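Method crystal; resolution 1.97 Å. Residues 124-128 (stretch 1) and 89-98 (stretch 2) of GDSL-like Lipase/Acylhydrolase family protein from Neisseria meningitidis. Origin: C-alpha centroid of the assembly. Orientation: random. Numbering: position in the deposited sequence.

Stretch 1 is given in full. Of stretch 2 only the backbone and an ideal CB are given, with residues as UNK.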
# COMPACT_ATOMS: atom_id res chain seq x y z
N GLY A 124 -2.04 9.81 -0.97
CA GLY A 124 -3.00 10.56 -1.75
C GLY A 124 -4.43 10.57 -1.22
O GLY A 124 -5.37 10.86 -1.97
N ILE A 125 -4.61 10.29 0.07
CA ILE A 125 -5.94 10.30 0.67
C ILE A 125 -5.96 11.17 1.91
O ILE A 125 -5.06 11.09 2.76
CB ILE A 125 -6.39 8.86 1.04
CG1 ILE A 125 -6.42 7.99 -0.22
CG2 ILE A 125 -7.75 8.86 1.76
CD1 ILE A 125 -6.81 6.57 0.03
N LEU A 126 -6.97 12.03 2.02
CA LEU A 126 -7.21 12.72 3.27
C LEU A 126 -8.71 12.74 3.55
O LEU A 126 -9.51 12.48 2.65
CB LEU A 126 -6.62 14.14 3.26
CG LEU A 126 -7.14 15.18 2.25
CD1 LEU A 126 -8.43 15.85 2.71
CD2 LEU A 126 -6.08 16.23 1.93
N ALA A 127 -9.08 13.04 4.79
CA ALA A 127 -10.50 13.22 5.10
C ALA A 127 -10.72 14.54 5.85
O ALA A 127 -9.97 14.86 6.77
CB ALA A 127 -11.03 12.06 5.90
N HIS A 128 -11.72 15.32 5.44
CA HIS A 128 -12.07 16.54 6.16
C HIS A 128 -13.00 16.13 7.31
O HIS A 128 -14.05 15.54 7.06
CB HIS A 128 -12.83 17.52 5.25
CG HIS A 128 -12.09 17.91 4.01
ND1 HIS A 128 -10.85 18.53 4.04
CD2 HIS A 128 -12.42 17.79 2.70
CE1 HIS A 128 -10.45 18.77 2.80
NE2 HIS A 128 -11.38 18.33 1.97
N UNK A 89 -4.47 2.43 7.87
CA UNK A 89 -5.74 2.33 7.14
C UNK A 89 -6.38 3.70 6.83
O UNK A 89 -5.95 4.73 7.34
CB UNK A 89 -6.72 1.48 7.95
N UNK A 90 -7.40 3.71 5.97
CA UNK A 90 -8.07 4.95 5.59
C UNK A 90 -8.64 5.63 6.83
O UNK A 90 -9.05 4.96 7.77
CB UNK A 90 -9.18 4.68 4.57
N UNK A 91 -8.71 6.97 6.81
CA UNK A 91 -9.38 7.66 7.92
C UNK A 91 -10.91 7.66 7.76
O UNK A 91 -11.59 8.07 8.69
CB UNK A 91 -8.87 9.10 8.02
N UNK A 92 -11.42 7.20 6.62
CA UNK A 92 -12.86 7.21 6.33
C UNK A 92 -13.13 6.35 5.11
O UNK A 92 -12.19 5.98 4.41
CB UNK A 92 -13.37 8.63 6.11
N UNK A 93 -14.39 6.01 4.86
CA UNK A 93 -14.76 5.34 3.61
C UNK A 93 -14.25 6.17 2.44
O UNK A 93 -14.35 7.39 2.46
CB UNK A 93 -16.27 5.14 3.51
N UNK A 94 -13.68 5.48 1.46
CA UNK A 94 -13.23 6.09 0.22
C UNK A 94 -14.00 5.44 -0.92
O UNK A 94 -13.91 4.22 -1.12
CB UNK A 94 -11.72 5.94 0.03
N UNK A 95 -14.73 6.26 -1.67
CA UNK A 95 -15.58 5.78 -2.76
C UNK A 95 -14.79 4.96 -3.77
O UNK A 95 -13.77 5.40 -4.27
CB UNK A 95 -16.26 6.96 -3.46
N UNK A 96 -15.26 3.75 -4.04
CA UNK A 96 -14.65 2.91 -5.05
C UNK A 96 -13.45 2.13 -4.55
O UNK A 96 -12.81 1.40 -5.32
CB UNK A 96 -14.23 3.77 -6.25
N UNK A 97 -13.13 2.28 -3.27
CA UNK A 97 -11.95 1.62 -2.72
C UNK A 97 -12.34 0.92 -1.42
O UNK A 97 -13.46 1.09 -0.93
CB UNK A 97 -10.82 2.62 -2.48
N UNK A 98 -11.45 0.13 -0.85
CA UNK A 98 -11.86 -0.78 0.21
C UNK A 98 -10.76 -1.09 1.23
O UNK A 98 -9.60 -1.31 0.88
CB UNK A 98 -12.35 -2.09 -0.41

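Residues 125 to 128 of stretch 1 form a strand whose side chains alternate over Ile125 to Ala127: Ile125 and Ala127 point toward the second stretch, Leu126 points away. The side chains it offers are apolar, a branched one and a single methyl, with no charge to answer.

Position 89 has nothing of stretch 1 within 5.5 Å of its ideal CB and an extended backbone, so the strand sets no rule; it is Val89.

At position 90 the CA-to-CB bond runs sideways, and the ideal CB lies 5.2 Å from Ile125 CG2. A short side chain would gain little; a long or flat one could reach Ile125, whether Leu, Met or an aromatic. The residue is Tyr90, with chi1 m, and its ring comes in obliquely, CE1 lying 3.5 Å from Ile125 CD1.

Position 91 points toward the strand, its ideal CB 4.2 Å from Ala127 CB. A phi of -80° admits proline, and a compact apolar group such as Val, Ala or Pro would suit the methyl there. Pro91 fills it: its CG packs 3.8 Å from Ala127 CB, while its CD lies 4.2 Å from Ile125 CG2, so one ring touches both inward-facing residues of the strand.

Position 92 also faces Ala127, the ideal CB again 4.2 Å from Ala127 CB. Such closeness needs no long side chain; Ala or Ser would make contact already. Ala92 does so methyl to methyl, CB to Ala127 CB at 4.1 Å.

Position 93 is out of reach of the strand; it is Asn93.

Position 94 turns toward Ile125, with its ideal CB 4.9 Å from Ile125 CD1. That gap invites a modest apolar extension, Val, Ile or Leu. Val94, with chi1 t, brings CG2 to 4.0 Å from Ile125 CG2.

Positions 95 and 96 are the central pair of a type II turn and lie beyond stretch 1. The first tolerates many residues and is Lys95; the second has phi 83°, which favours glycine, and is Gly96.

Position 97 closes the turn, its N donating to Val94 O at 3.0 Å. Its CB points toward the strand but starts more than 5.5 Å away, so a long side chain is needed for contact: Met, Leu or Gln could serve. Gln97 places NE2 4.1 Å from Ile125 CD1, and the same NE2 donates to Tyr90 OH at 2.9 Å, tying together two side chains that both touch Ile125.

Position 98 is again unconstrained by the strand; it is Arg98.

Stretch 2 (89-98) VYPANVKGQR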
# COMPACT_ATOMS: atom_id res chain seq x y z
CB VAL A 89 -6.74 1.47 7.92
CG1 VAL A 89 -6.08 0.16 8.34
CG2 VAL A 89 -7.24 2.22 9.15
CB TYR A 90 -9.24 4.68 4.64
CG TYR A 90 -8.89 4.06 3.30
CD1 TYR A 90 -7.60 4.08 2.81
CD2 TYR A 90 -9.89 3.48 2.52
CE1 TYR A 90 -7.29 3.51 1.57
CE2 TYR A 90 -9.60 2.92 1.28
CZ TYR A 90 -8.30 2.93 0.81
OH TYR A 90 -8.01 2.37 -0.40
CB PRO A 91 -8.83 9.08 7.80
CG PRO A 91 -8.57 9.26 6.34
CD PRO A 91 -8.12 7.90 5.84
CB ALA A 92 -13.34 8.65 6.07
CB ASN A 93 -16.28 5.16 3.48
CG ASN A 93 -16.84 4.20 4.50
OD1 ASN A 93 -16.23 3.16 4.80
ND2 ASN A 93 -18.00 4.55 5.08
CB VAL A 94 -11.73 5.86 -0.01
CG1 VAL A 94 -11.31 6.36 -1.41
CG2 VAL A 94 -10.90 6.50 1.09
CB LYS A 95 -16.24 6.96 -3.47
CG LYS A 95 -16.99 6.56 -4.72
CD LYS A 95 -18.00 7.62 -5.12
CE LYS A 95 -18.80 7.20 -6.33
NZ LYS A 95 -17.89 7.04 -7.50
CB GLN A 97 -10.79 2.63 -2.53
CG GLN A 97 -10.48 3.39 -3.83
CD GLN A 97 -9.18 4.20 -3.83
OE1 GLN A 97 -8.93 4.97 -4.76
NE2 GLN A 97 -8.34 4.02 -2.81
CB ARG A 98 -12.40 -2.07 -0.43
CG ARG A 98 -12.58 -3.24 0.51
CD ARG A 98 -13.13 -4.46 -0.25
NE ARG A 98 -13.30 -5.61 0.62
CZ ARG A 98 -12.39 -6.57 0.80
NH1 ARG A 98 -11.22 -6.52 0.15
NH2 ARG A 98 -12.64 -7.57 1.63
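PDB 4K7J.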